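Local coordinates for protein sialidase B (Streptococcus pneumoniae TIGR4, PDB 4XJA) that hydrolyses alpha-(2->3)-, alpha-(2->6)- and alpha-(2->8)-linked terminal sialic acid residues of oligosaccharides, glycoproteins and glycolipids, at residues Y205-T210 against D224-G229; D232-I237 against N278-G283; S286-S291 against D306-G311; I302-V307 against T450-G455. The protein carries 1 engineered substitution. All coordinates share one frame; numbering follows the deposited sequence. Where two conformers were deposited one is given.

Contact 1: residues Y205-T210 against D224-G229. With SFJ ((2R,3R,4R,5R,6R)-5-acetamido-2,3-difluoro-4-hydroxy-6-[(1R,2R)-1,2,3-trihydroxypropyl]tetrahydro-2H-pyran-2-carboxylic acid), chain F.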
# COMPACT_ATOMS: atom_id res chain seq x y z
N TYR A 205 -2.73 0.28 -8.23
CA TYR A 205 -2.45 0.71 -6.85
C TYR A 205 -2.29 -0.46 -5.90
O TYR A 205 -2.87 -1.52 -6.12
CB TYR A 205 -3.58 1.62 -6.35
CG TYR A 205 -3.88 2.71 -7.34
CD1 TYR A 205 -3.09 3.84 -7.40
CD2 TYR A 205 -4.90 2.57 -8.26
CE1 TYR A 205 -3.32 4.83 -8.34
CE2 TYR A 205 -5.15 3.56 -9.20
CZ TYR A 205 -4.35 4.67 -9.23
OH TYR A 205 -4.60 5.66 -10.17
N PHE A 206 -1.51 -0.25 -4.84
CA PHE A 206 -1.28 -1.29 -3.84
C PHE A 206 -1.23 -0.68 -2.46
O PHE A 206 -0.75 0.44 -2.29
CB PHE A 206 0.04 -2.03 -4.14
CG PHE A 206 0.06 -2.71 -5.49
CD1 PHE A 206 -0.46 -3.99 -5.65
CD2 PHE A 206 0.61 -2.07 -6.59
CE1 PHE A 206 -0.46 -4.62 -6.90
CE2 PHE A 206 0.62 -2.69 -7.85
CZ PHE A 206 0.08 -3.96 -8.00
N ARG A 207 -1.75 -1.40 -1.47
CA ARG A 207 -1.61 -1.00 -0.07
C ARG A 207 -1.56 -2.25 0.79
O ARG A 207 -1.88 -3.34 0.33
CB ARG A 207 -2.80 -0.13 0.36
CG ARG A 207 -2.73 1.36 -0.01
CD ARG A 207 -3.54 2.20 1.00
NE ARG A 207 -3.06 2.00 2.37
CZ ARG A 207 -3.67 2.44 3.47
NH1 ARG A 207 -4.80 3.13 3.39
NH2 ARG A 207 -3.13 2.19 4.66
N ILE A 208 -1.20 -2.06 2.06
CA ILE A 208 -1.26 -3.13 3.06
C ILE A 208 -0.30 -4.29 2.77
O ILE A 208 -0.73 -5.43 2.61
CB ILE A 208 -2.71 -3.66 3.26
CG1 ILE A 208 -3.76 -2.54 3.13
CG2 ILE A 208 -2.84 -4.33 4.61
CD1 ILE A 208 -3.63 -1.41 4.16
N PRO A 209 1.01 -4.01 2.72
CA PRO A 209 2.00 -5.06 2.46
C PRO A 209 2.19 -5.99 3.65
O PRO A 209 2.03 -5.56 4.81
CB PRO A 209 3.29 -4.27 2.25
CG PRO A 209 3.12 -3.04 3.09
CD PRO A 209 1.64 -2.69 2.96
N THR A 210 2.51 -7.25 3.36
CA THR A 210 2.95 -8.21 4.37
C THR A 210 4.23 -8.92 3.89
O THR A 210 4.51 -8.96 2.69
CB THR A 210 1.89 -9.30 4.62
OG1 THR A 210 1.98 -10.28 3.58
CG2 THR A 210 0.48 -8.71 4.67
N ASP A 224 -2.82 -5.93 -0.75
CA ASP A 224 -4.08 -5.54 -1.38
C ASP A 224 -3.74 -5.05 -2.78
O ASP A 224 -3.05 -4.04 -2.92
CB ASP A 224 -4.70 -4.35 -0.66
CG ASP A 224 -5.44 -4.72 0.60
OD1 ASP A 224 -5.15 -5.76 1.25
OD2 ASP A 224 -6.34 -3.93 0.97
N ALA A 225 -4.22 -5.74 -3.81
CA ALA A 225 -4.18 -5.16 -5.16
C ALA A 225 -5.45 -4.32 -5.33
O ALA A 225 -6.55 -4.86 -5.50
CB ALA A 225 -4.09 -6.26 -6.22
N ARG A 226 -5.30 -2.99 -5.27
CA ARG A 226 -6.45 -2.09 -5.23
C ARG A 226 -6.68 -1.45 -6.59
O ARG A 226 -5.83 -0.72 -7.11
CB ARG A 226 -6.27 -1.03 -4.13
CG ARG A 226 -6.15 -1.64 -2.71
CD ARG A 226 -6.37 -0.62 -1.61
NE ARG A 226 -6.47 -1.25 -0.29
CZ ARG A 226 -6.71 -0.60 0.85
NH1 ARG A 226 -6.89 0.72 0.85
NH2 ARG A 226 -6.79 -1.27 1.98
N TYR A 227 -7.85 -1.71 -7.16
CA TYR A 227 -8.12 -1.28 -8.52
C TYR A 227 -8.71 0.12 -8.61
O TYR A 227 -8.35 0.89 -9.51
CB TYR A 227 -8.98 -2.33 -9.25
CG TYR A 227 -8.25 -3.65 -9.36
CD1 TYR A 227 -8.24 -4.54 -8.29
CD2 TYR A 227 -7.55 -3.99 -10.51
CE1 TYR A 227 -7.54 -5.74 -8.36
CE2 TYR A 227 -6.85 -5.18 -10.59
CZ TYR A 227 -6.86 -6.05 -9.51
OH TYR A 227 -6.16 -7.23 -9.57
N GLY A 228 -9.62 0.44 -7.70
CA GLY A 228 -10.33 1.72 -7.78
C GLY A 228 -9.64 2.80 -6.97
O GLY A 228 -10.20 3.35 -6.01
N GLY A 229 -8.42 3.13 -7.38
CA GLY A 229 -7.58 4.02 -6.59
C GLY A 229 -7.14 3.33 -5.31
O GLY A 229 -7.26 2.12 -5.18
C11 SFJ F . -11.10 -3.24 6.88
C9 SFJ F . -11.04 2.57 9.32
C10 SFJ F . -10.57 -1.84 6.57
C1 SFJ F . -5.96 3.01 7.38
C7 SFJ F . -10.02 1.56 7.40
C4 SFJ F . -7.12 -0.54 6.07
C3 SFJ F . -6.45 0.87 5.84
C5 SFJ F . -8.60 -0.36 6.48
C6 SFJ F . -8.77 0.62 7.64
C2 SFJ F . -7.05 2.00 6.91
N5 SFJ F . -9.25 -1.62 6.79
O10 SFJ F . -11.31 -1.00 6.12
O9 SFJ F . -12.26 2.21 8.75
O1A SFJ F . -6.00 3.41 8.55
O8 SFJ F . -8.97 3.37 8.77
O7 SFJ F . -10.38 1.88 6.05
O4 SFJ F . -6.99 -1.40 5.02
O6 SFJ F . -7.61 1.31 7.96
FAI SFJ F . -6.64 1.15 4.83
FAJ SFJ F . -7.87 2.83 6.47
O1B SFJ F . -5.21 3.38 6.47
C8 SFJ F . -10.14 2.89 8.21
O HOH W 1 -3.11 -7.05 2.44
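Arg226 reaches along the hairpin face of Tyr205 and Arg207, passing both and then Ile208. Its CB lies beside Tyr205 O, the carbonyl that also takes Arg226 N in a 3.0 Å bond. From CG to NE the chain is extended, and CD passes Arg207 CB at 4.1 Å. That same CB sits over one face of the guanidinium, 3.8 Å above its plane and toward the rim. NE and NH2 both turn to Asp224 OD2, at 3.0 and 2.9 Å, a side-on grip in which the acceptor stays in the guanidinium plane and fixes its rotation. NH1 passes Arg207 CD and is bonded to Thr230 O. At the tip NH2 packs on Ile208 CG1, 3.5 Å away, and makes a weak bond to O4 of the bound sialic acid analogue. Arg207, bent at chi3 (58°), sends NH1 and NH2 to a single ligand carboxylate oxygen, O1B, while its NE pairs with Glu631. Phe206 to Pro209 form the FRIP motif of sialidases, and Arg207 is probably one of the three carboxylate-binding arginines, with Arg519 and Arg581. Strands 205-213 and 219-226 pair antiparallel, next to strand 237-244 within one four-stranded propeller blade.

Contact 2: residues D232-I237 against N278-G283. With SFJ ((2R,3R,4R,5R,6R)-5-acetamido-2,3-difluoro-4-hydroxy-6-[(1R,2R)-1,2,3-trihydroxypropyl]tetrahydro-2H-pyran-2-carboxylic acid), chain F.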
# COMPACT_ATOMS: atom_id res chain seq x y z
N ASP A 232 -10.03 2.16 0.56
CA ASP A 232 -10.43 0.90 1.18
C ASP A 232 -11.81 0.52 0.66
O ASP A 232 -12.47 1.33 0.00
CB ASP A 232 -10.46 1.01 2.71
CG ASP A 232 -11.31 2.17 3.21
OD1 ASP A 232 -11.24 3.26 2.61
OD2 ASP A 232 -12.07 1.98 4.19
N SER A 233 -12.24 -0.70 0.95
CA SER A 233 -13.58 -1.15 0.57
C SER A 233 -14.58 -0.15 1.14
O SER A 233 -14.35 0.38 2.23
CB SER A 233 -13.84 -2.55 1.13
OG SER A 233 -12.82 -3.45 0.71
N LYS A 234 -15.69 0.13 0.45
CA LYS A 234 -16.08 -0.55 -0.81
C LYS A 234 -15.18 -0.17 -1.98
O LYS A 234 -14.81 0.99 -2.15
CB LYS A 234 -17.54 -0.19 -1.15
CG LYS A 234 -17.78 1.31 -1.38
CD LYS A 234 -19.27 1.63 -1.53
CE LYS A 234 -19.50 3.14 -1.67
NZ LYS A 234 -20.95 3.46 -1.93
N SER A 235 -14.81 -1.17 -2.78
CA SER A 235 -14.00 -0.96 -3.97
C SER A 235 -13.90 -2.28 -4.72
O SER A 235 -14.63 -3.23 -4.43
CB SER A 235 -12.61 -0.47 -3.57
OG SER A 235 -11.87 -0.06 -4.71
N LYS A 236 -13.00 -2.35 -5.70
CA LYS A 236 -12.54 -3.67 -6.15
C LYS A 236 -11.11 -3.84 -5.67
O LYS A 236 -10.25 -3.03 -5.97
CB LYS A 236 -12.58 -3.83 -7.67
CG LYS A 236 -11.91 -5.14 -8.10
CD LYS A 236 -11.88 -5.35 -9.61
CE LYS A 236 -11.26 -6.71 -9.96
NZ LYS A 236 -11.99 -7.84 -9.34
N ILE A 237 -10.89 -4.89 -4.88
CA ILE A 237 -9.57 -5.20 -4.34
C ILE A 237 -9.43 -6.71 -4.32
O ILE A 237 -10.37 -7.42 -3.93
CB ILE A 237 -9.40 -4.67 -2.88
CG1 ILE A 237 -9.69 -3.16 -2.79
CG2 ILE A 237 -7.98 -4.95 -2.35
CD1 ILE A 237 -9.76 -2.64 -1.36
N ASN A 278 -12.67 11.22 -4.71
CA ASN A 278 -13.42 10.29 -3.88
C ASN A 278 -14.35 9.36 -4.66
O ASN A 278 -15.14 8.63 -4.05
CB ASN A 278 -14.22 11.02 -2.80
CG ASN A 278 -13.35 11.47 -1.65
OD1 ASN A 278 -12.30 10.88 -1.39
ND2 ASN A 278 -13.79 12.52 -0.96
N SER A 279 -14.27 9.41 -5.99
CA SER A 279 -14.95 8.41 -6.80
C SER A 279 -14.53 7.04 -6.29
O SER A 279 -13.34 6.80 -6.05
CB SER A 279 -14.58 8.55 -8.28
OG SER A 279 -14.93 9.83 -8.78
N GLN A 280 -15.49 6.14 -6.12
CA GLN A 280 -15.25 4.88 -5.44
C GLN A 280 -16.09 3.79 -6.09
O GLN A 280 -17.29 3.96 -6.29
CB GLN A 280 -15.63 5.04 -3.96
CG GLN A 280 -15.23 3.90 -3.06
CD GLN A 280 -15.42 4.24 -1.59
OE1 GLN A 280 -16.05 5.24 -1.24
NE2 GLN A 280 -14.86 3.41 -0.72
N ILE A 281 -15.45 2.67 -6.44
CA ILE A 281 -16.18 1.58 -7.08
C ILE A 281 -17.20 1.04 -6.07
O ILE A 281 -16.84 0.65 -4.96
CB ILE A 281 -15.23 0.47 -7.59
CG1 ILE A 281 -14.30 1.03 -8.67
CG2 ILE A 281 -16.04 -0.68 -8.17
CD1 ILE A 281 -13.27 0.03 -9.18
N SER A 282 -18.47 1.05 -6.46
CA SER A 282 -19.55 0.95 -5.48
C SER A 282 -20.39 -0.30 -5.59
O SER A 282 -21.27 -0.52 -4.76
CB SER A 282 -20.44 2.18 -5.58
OG SER A 282 -19.72 3.33 -5.18
N GLY A 283 -20.14 -1.12 -6.61
CA GLY A 283 -20.93 -2.33 -6.79
C GLY A 283 -20.13 -3.62 -6.83
O GLY A 283 -20.69 -4.68 -7.13
C11 SFJ F . -11.10 -3.24 6.88
C9 SFJ F . -11.04 2.57 9.32
C10 SFJ F . -10.57 -1.84 6.57
C1 SFJ F . -5.96 3.01 7.38
C7 SFJ F . -10.02 1.56 7.40
C4 SFJ F . -7.12 -0.54 6.07
C3 SFJ F . -6.45 0.87 5.84
C5 SFJ F . -8.60 -0.36 6.48
C6 SFJ F . -8.77 0.62 7.64
C2 SFJ F . -7.05 2.00 6.91
N5 SFJ F . -9.25 -1.62 6.79
O10 SFJ F . -11.31 -1.00 6.12
O9 SFJ F . -12.26 2.21 8.75
O1A SFJ F . -6.00 3.41 8.55
O8 SFJ F . -8.97 3.37 8.77
O7 SFJ F . -10.38 1.88 6.05
O4 SFJ F . -6.99 -1.40 5.02
O6 SFJ F . -7.61 1.31 7.96
FAI SFJ F . -6.64 1.15 4.83
FAJ SFJ F . -7.87 2.83 6.47
O1B SFJ F . -5.21 3.38 6.47
C8 SFJ F . -10.14 2.89 8.21
O HOH W 2 -14.57 3.48 2.32
O HOH W 3 -22.41 0.79 -2.91
O HOH W 4 -12.75 2.52 -5.41
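Gln280 NE2 is gripped from three quarters: by Lys234 O at 2.8 Å, by Asp232 O in a weak bond of 3.2 Å, and by a water that also bonds to Ser233 O. It meets Lys234 O in the carbonyl plane on a lone pair, although that oxygen lies 26° out of the amide plane of Gln280. The glutamine reaches this spot because CG is anti to its backbone N (chi1 -170°) and the chain runs straight on. It crosses Lys234 at about a right angle, with NE2 3.7 Å from Lys234 CG. A cis peptide joins Ser233 to Lys234. This is the loop between strands 219-226 and 237-244 of a propeller blade, and in the conformer given it brings Asp232, the likely proton acceptor of catalysis, close to O7 of the bound sialic acid analogue. Farther out, Lys234 stretches over Ser282, whose OG gives a 2.7 Å bond to Gln280 O, and a water connects Lys234 NZ with Ser282 O. Another water links Ser235 OG to Ile281 N. Ile281 CB, 4.1 Å from Lys236 N, helps bury that nitrogen, which has no hydrogen-bonding partner.

Contact 3: residues S286-S291 against D306-G311. With SFJ ((2R,3R,4R,5R,6R)-5-acetamido-2,3-difluoro-4-hydroxy-6-[(1R,2R)-1,2,3-trihydroxypropyl]tetrahydro-2H-pyran-2-carboxylic acid), chain F.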
# COMPACT_ATOMS: atom_id res chain seq x y z
N SER A 286 -15.06 -7.32 -2.65
CA SER A 286 -13.62 -7.13 -2.46
C SER A 286 -13.04 -7.93 -1.29
O SER A 286 -13.78 -8.43 -0.44
CB SER A 286 -13.28 -5.65 -2.30
OG SER A 286 -13.98 -5.07 -1.21
N PHE A 287 -11.71 -8.04 -1.28
CA PHE A 287 -10.96 -8.57 -0.14
C PHE A 287 -10.10 -7.43 0.40
O PHE A 287 -9.75 -6.54 -0.35
CB PHE A 287 -10.04 -9.71 -0.60
CG PHE A 287 -10.79 -10.89 -1.15
CD1 PHE A 287 -11.27 -11.88 -0.31
CD2 PHE A 287 -11.03 -11.00 -2.51
CE1 PHE A 287 -11.97 -12.97 -0.82
CE2 PHE A 287 -11.71 -12.08 -3.03
CZ PHE A 287 -12.19 -13.07 -2.18
N ILE A 288 -9.76 -7.45 1.68
CA ILE A 288 -8.96 -6.36 2.23
C ILE A 288 -8.26 -6.79 3.51
O ILE A 288 -8.84 -7.53 4.30
CB ILE A 288 -9.83 -5.08 2.43
CG1 ILE A 288 -9.03 -3.92 3.02
CG2 ILE A 288 -11.08 -5.37 3.28
CD1 ILE A 288 -9.81 -2.62 3.01
N ASP A 289 -7.01 -6.34 3.69
CA ASP A 289 -6.22 -6.61 4.89
C ASP A 289 -5.86 -8.09 5.06
O ASP A 289 -6.59 -8.84 5.72
CB ASP A 289 -6.92 -6.10 6.16
CG ASP A 289 -7.04 -4.58 6.20
OD1 ASP A 289 -6.43 -3.91 5.34
OD2 ASP A 289 -7.73 -4.06 7.11
N SER A 290 -4.74 -8.52 4.48
CA SER A 290 -4.34 -9.91 4.56
C SER A 290 -3.27 -10.13 5.63
O SER A 290 -2.63 -9.18 6.10
CB SER A 290 -3.83 -10.44 3.20
OG SER A 290 -2.76 -9.67 2.67
N SER A 291 -3.08 -11.39 5.99
CA SER A 291 -2.13 -11.77 7.03
C SER A 291 -1.73 -13.20 6.72
O SER A 291 -2.57 -13.99 6.26
CB SER A 291 -2.80 -11.69 8.41
OG SER A 291 -1.85 -11.82 9.44
N ASP A 306 -9.98 -10.04 5.12
CA ASP A 306 -11.39 -9.70 5.24
C ASP A 306 -12.06 -9.87 3.89
O ASP A 306 -11.43 -9.69 2.85
CB ASP A 306 -11.60 -8.24 5.67
CG ASP A 306 -10.89 -7.87 6.98
OD1 ASP A 306 -10.67 -8.73 7.86
OD2 ASP A 306 -10.59 -6.67 7.13
N VAL A 307 -13.35 -10.20 3.90
CA VAL A 307 -14.12 -10.31 2.65
C VAL A 307 -15.30 -9.38 2.74
O VAL A 307 -16.04 -9.41 3.72
CB VAL A 307 -14.70 -11.71 2.45
CG1 VAL A 307 -15.10 -11.89 0.99
CG2 VAL A 307 -13.72 -12.76 2.87
N MET A 308 -15.49 -8.57 1.70
CA MET A 308 -16.60 -7.63 1.65
C MET A 308 -17.47 -7.97 0.45
O MET A 308 -16.97 -8.11 -0.67
CB MET A 308 -16.07 -6.20 1.47
CG MET A 308 -15.13 -5.75 2.56
SD MET A 308 -16.01 -5.42 4.08
CE MET A 308 -14.61 -4.90 5.08
N PRO A 309 -18.78 -8.13 0.68
CA PRO A 309 -19.72 -8.38 -0.42
C PRO A 309 -19.86 -7.12 -1.25
O PRO A 309 -19.36 -6.06 -0.86
CB PRO A 309 -21.05 -8.67 0.30
CG PRO A 309 -20.66 -9.03 1.71
CD PRO A 309 -19.43 -8.21 2.00
N ALA A 310 -20.56 -7.24 -2.38
CA ALA A 310 -20.65 -6.17 -3.35
C ALA A 310 -21.09 -4.86 -2.71
O ALA A 310 -22.11 -4.81 -2.01
CB ALA A 310 -21.61 -6.56 -4.47
N GLY A 311 -20.31 -3.81 -2.93
CA GLY A 311 -20.64 -2.48 -2.44
C GLY A 311 -20.47 -2.26 -0.94
O GLY A 311 -20.88 -1.22 -0.40
C11 SFJ F . -11.10 -3.24 6.88
C9 SFJ F . -11.04 2.57 9.32
C10 SFJ F . -10.57 -1.84 6.57
C1 SFJ F . -5.96 3.01 7.38
C7 SFJ F . -10.02 1.56 7.40
C4 SFJ F . -7.12 -0.54 6.07
C3 SFJ F . -6.45 0.87 5.84
C5 SFJ F . -8.60 -0.36 6.48
C6 SFJ F . -8.77 0.62 7.64
C2 SFJ F . -7.05 2.00 6.91
N5 SFJ F . -9.25 -1.62 6.79
O10 SFJ F . -11.31 -1.00 6.12
O9 SFJ F . -12.26 2.21 8.75
O1A SFJ F . -6.00 3.41 8.55
O8 SFJ F . -8.97 3.37 8.77
O7 SFJ F . -10.38 1.88 6.05
O4 SFJ F . -6.99 -1.40 5.02
O6 SFJ F . -7.61 1.31 7.96
FAI SFJ F . -6.64 1.15 4.83
FAJ SFJ F . -7.87 2.83 6.47
O1B SFJ F . -5.21 3.38 6.47
C8 SFJ F . -10.14 2.89 8.21
O HOH W 5 -9.03 -5.67 8.71
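Ser286 and Met308 exchange the straightest bonds: Met308 N to Ser286 O is 2.7 Å at 171°, and Ser286 N to Met308 O 2.9 Å. Two residues on, Ile288 and Asp306 bond likewise, both ways. Past this pair Asp289 takes a positive phi (66°), and its carboxylate faces the bound sialic acid analogue. There OD1 accepts from ligand O4 at 2.6 Å and OD2 from ligand N5 at 2.9 Å, so the two oxygens read the hydroxyl and the acetamido N-H separately. Asp306 OD2 lies 3.9 Å from Asp289 OD2 with a water close to both, while OD1 of Asp306 takes the N-H of Leu452. On the face of Ile288, CG2 packs on Met308 CE at 4.0 Å, while CD1 touches the ligand near C10. Met308 bends at chi2 (-73°), and its CB meets Ser286 OG, which bonds to Ser233. The other face carries Phe287 and Val307, side by side and pointing the same way, CE1 3.8 Å from CG1. The hairpin of strands 286-294 and 301-308 belongs to a propeller sheet in which strand 420-426 pairs beyond 301-308 and strand 451-459 runs parallel to 286-294.

Contact 4: residues I302-V307 against T450-G455. With SFJ ((2R,3R,4R,5R,6R)-5-acetamido-2,3-difluoro-4-hydroxy-6-[(1R,2R)-1,2,3-trihydroxypropyl]tetrahydro-2H-pyran-2-carboxylic acid), chain F.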
# COMPACT_ATOMS: atom_id res chain seq x y z
N ILE A 302 -0.76 -20.44 5.25
CA ILE A 302 -2.15 -20.07 5.47
C ILE A 302 -2.28 -18.56 5.38
O ILE A 302 -1.48 -17.83 5.97
CB ILE A 302 -2.61 -20.56 6.85
CG1 ILE A 302 -2.67 -22.10 6.87
CG2 ILE A 302 -3.97 -19.97 7.23
CD1 ILE A 302 -2.83 -22.68 8.26
N LEU A 303 -3.27 -18.08 4.63
CA LEU A 303 -3.50 -16.65 4.44
C LEU A 303 -4.95 -16.34 4.75
O LEU A 303 -5.85 -16.99 4.21
CB LEU A 303 -3.15 -16.23 3.00
CG LEU A 303 -3.23 -14.74 2.59
CD1 LEU A 303 -2.28 -14.45 1.43
CD2 LEU A 303 -4.65 -14.30 2.22
N LEU A 304 -5.17 -15.35 5.61
CA LEU A 304 -6.50 -14.85 5.90
C LEU A 304 -6.63 -13.42 5.35
O LEU A 304 -5.62 -12.73 5.17
CB LEU A 304 -6.76 -14.83 7.41
CG LEU A 304 -7.23 -16.09 8.13
CD1 LEU A 304 -6.27 -17.24 7.93
CD2 LEU A 304 -7.37 -15.81 9.61
N ALA A 305 -7.86 -12.99 5.08
CA ALA A 305 -8.14 -11.59 4.72
C ALA A 305 -9.60 -11.32 5.01
O ALA A 305 -10.39 -12.26 5.14
CB ALA A 305 -7.81 -11.33 3.25
N ASP A 306 -9.98 -10.04 5.12
CA ASP A 306 -11.39 -9.70 5.24
C ASP A 306 -12.06 -9.87 3.89
O ASP A 306 -11.43 -9.69 2.85
CB ASP A 306 -11.60 -8.24 5.67
CG ASP A 306 -10.89 -7.87 6.98
OD1 ASP A 306 -10.67 -8.73 7.86
OD2 ASP A 306 -10.59 -6.67 7.13
N VAL A 307 -13.35 -10.20 3.90
CA VAL A 307 -14.12 -10.31 2.65
C VAL A 307 -15.30 -9.38 2.74
O VAL A 307 -16.04 -9.41 3.72
CB VAL A 307 -14.70 -11.71 2.45
CG1 VAL A 307 -15.10 -11.89 0.99
CG2 VAL A 307 -13.72 -12.76 2.87
N THR A 450 -15.05 -9.64 13.09
CA THR A 450 -13.92 -8.84 13.54
C THR A 450 -13.08 -8.48 12.33
O THR A 450 -13.28 -9.00 11.23
CB THR A 450 -13.08 -9.59 14.61
OG1 THR A 450 -12.52 -10.78 14.05
CG2 THR A 450 -13.93 -9.94 15.80
N TYR A 451 -12.15 -7.56 12.53
CA TYR A 451 -11.30 -7.12 11.45
C TYR A 451 -9.91 -7.71 11.60
O TYR A 451 -9.29 -7.58 12.65
CB TYR A 451 -11.25 -5.59 11.43
CG TYR A 451 -12.56 -5.00 10.96
CD1 TYR A 451 -12.90 -5.03 9.62
CD2 TYR A 451 -13.45 -4.44 11.87
CE1 TYR A 451 -14.09 -4.49 9.17
CE2 TYR A 451 -14.66 -3.90 11.43
CZ TYR A 451 -14.97 -3.93 10.08
OH TYR A 451 -16.15 -3.40 9.60
N LEU A 452 -9.45 -8.40 10.55
CA LEU A 452 -8.13 -9.01 10.58
C LEU A 452 -7.04 -7.96 10.68
O LEU A 452 -7.09 -6.92 10.00
CB LEU A 452 -7.91 -9.86 9.33
CG LEU A 452 -6.65 -10.73 9.35
CD1 LEU A 452 -6.80 -11.89 10.32
CD2 LEU A 452 -6.34 -11.22 7.95
N CYS A 453 -6.05 -8.22 11.52
CA CYS A 453 -4.89 -7.34 11.63
C CYS A 453 -3.92 -7.72 10.54
O CYS A 453 -3.45 -8.85 10.50
CB CYS A 453 -4.21 -7.51 12.98
SG CYS A 453 -5.27 -7.13 14.38
N PRO A 454 -3.62 -6.78 9.64
CA PRO A 454 -2.75 -7.15 8.52
C PRO A 454 -1.32 -7.41 8.97
O PRO A 454 -0.84 -6.82 9.95
CB PRO A 454 -2.80 -5.92 7.61
CG PRO A 454 -3.33 -4.79 8.47
CD PRO A 454 -4.23 -5.45 9.47
N GLY A 455 -0.65 -8.30 8.25
CA GLY A 455 0.75 -8.60 8.52
C GLY A 455 1.00 -10.08 8.63
O GLY A 455 0.78 -10.83 7.68
C11 SFJ F . -11.10 -3.24 6.88
C9 SFJ F . -11.04 2.57 9.32
C10 SFJ F . -10.57 -1.84 6.57
C1 SFJ F . -5.96 3.01 7.38
C7 SFJ F . -10.02 1.56 7.40
C4 SFJ F . -7.12 -0.54 6.07
C3 SFJ F . -6.45 0.87 5.84
C5 SFJ F . -8.60 -0.36 6.48
C6 SFJ F . -8.77 0.62 7.64
C2 SFJ F . -7.05 2.00 6.91
N5 SFJ F . -9.25 -1.62 6.79
O10 SFJ F . -11.31 -1.00 6.12
O9 SFJ F . -12.26 2.21 8.75
O1A SFJ F . -6.00 3.41 8.55
O8 SFJ F . -8.97 3.37 8.77
O7 SFJ F . -10.38 1.88 6.05
O4 SFJ F . -6.99 -1.40 5.02
O6 SFJ F . -7.61 1.31 7.96
FAI SFJ F . -6.64 1.15 4.83
FAJ SFJ F . -7.87 2.83 6.47
O1B SFJ F . -5.21 3.38 6.47
C8 SFJ F . -10.14 2.89 8.21
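Leu304 and Leu452 cross at about a right angle, and one branch of Leu452 does most of the touching. Its CD2 rests 3.7 Å from Leu304 CB and only 3.2 Å from Leu304 O, while CD1 meets Leu304 CD2 at 4.0 Å. With CG anti to the backbone N (chi1 -171°), Leu452 points its isobutyl group at strand 301-308, and CD2 covers the backbone of Leu304 as far as Ala305 N. At the other end of the contact the same residue is held by its main chain. Leu452 N gives a nearly straight bond (165°) to Asp306 OD1, 3.0 Å away, using the syn lone pair on the side of the other oxygen. Leu452 CB crowds the same oxygen at 3.3 Å. A side-chain carboxylate, not a main-chain carbonyl, is the acceptor of this strand N-H. Its second oxygen, OD2, lies in the plane of the Tyr451 ring, at the edge, 3.8 Å from CD1. Carboxylate and ring planes are turned 74° apart, close to perpendicular, and the aromatic C-H edge would be a mildly favourable neighbour for the negative charge. Tyr451 CD1 and Asp306 OD2 also both touch C11, the acetamido methyl of the bound sialic acid analogue, CD1 at 3.7 Å; together they form part of the wall for that group. In the mixed sheet strand 286-294 lies between the two partners, antiparallel to 301-308 and parallel to 451-459. Ser291 of that middle strand packs on Leu452, and Phe468 of strand 466-472 packs on Leu304.

Contacts 1, 3 and 4 are buried in the propeller, whereas contact 2 lies between loops and is partly open to solvent. Contacts 1 and 3 are both antiparallel hairpins, but the first offers arginines to the ligand and the second an aspartate. Asp224 OD1 joins them by its bond to Asp289 N. Contacts 3 and 4 share strand 301-308: main-chain pairing dominates in one, side chains in the other, with Asp306 serving both. Contact 2 relies on a glutamine amide and waters, and meets contact 3 through Ser233 and Ser286. All four reach the same bound ligand from different parts of the fold.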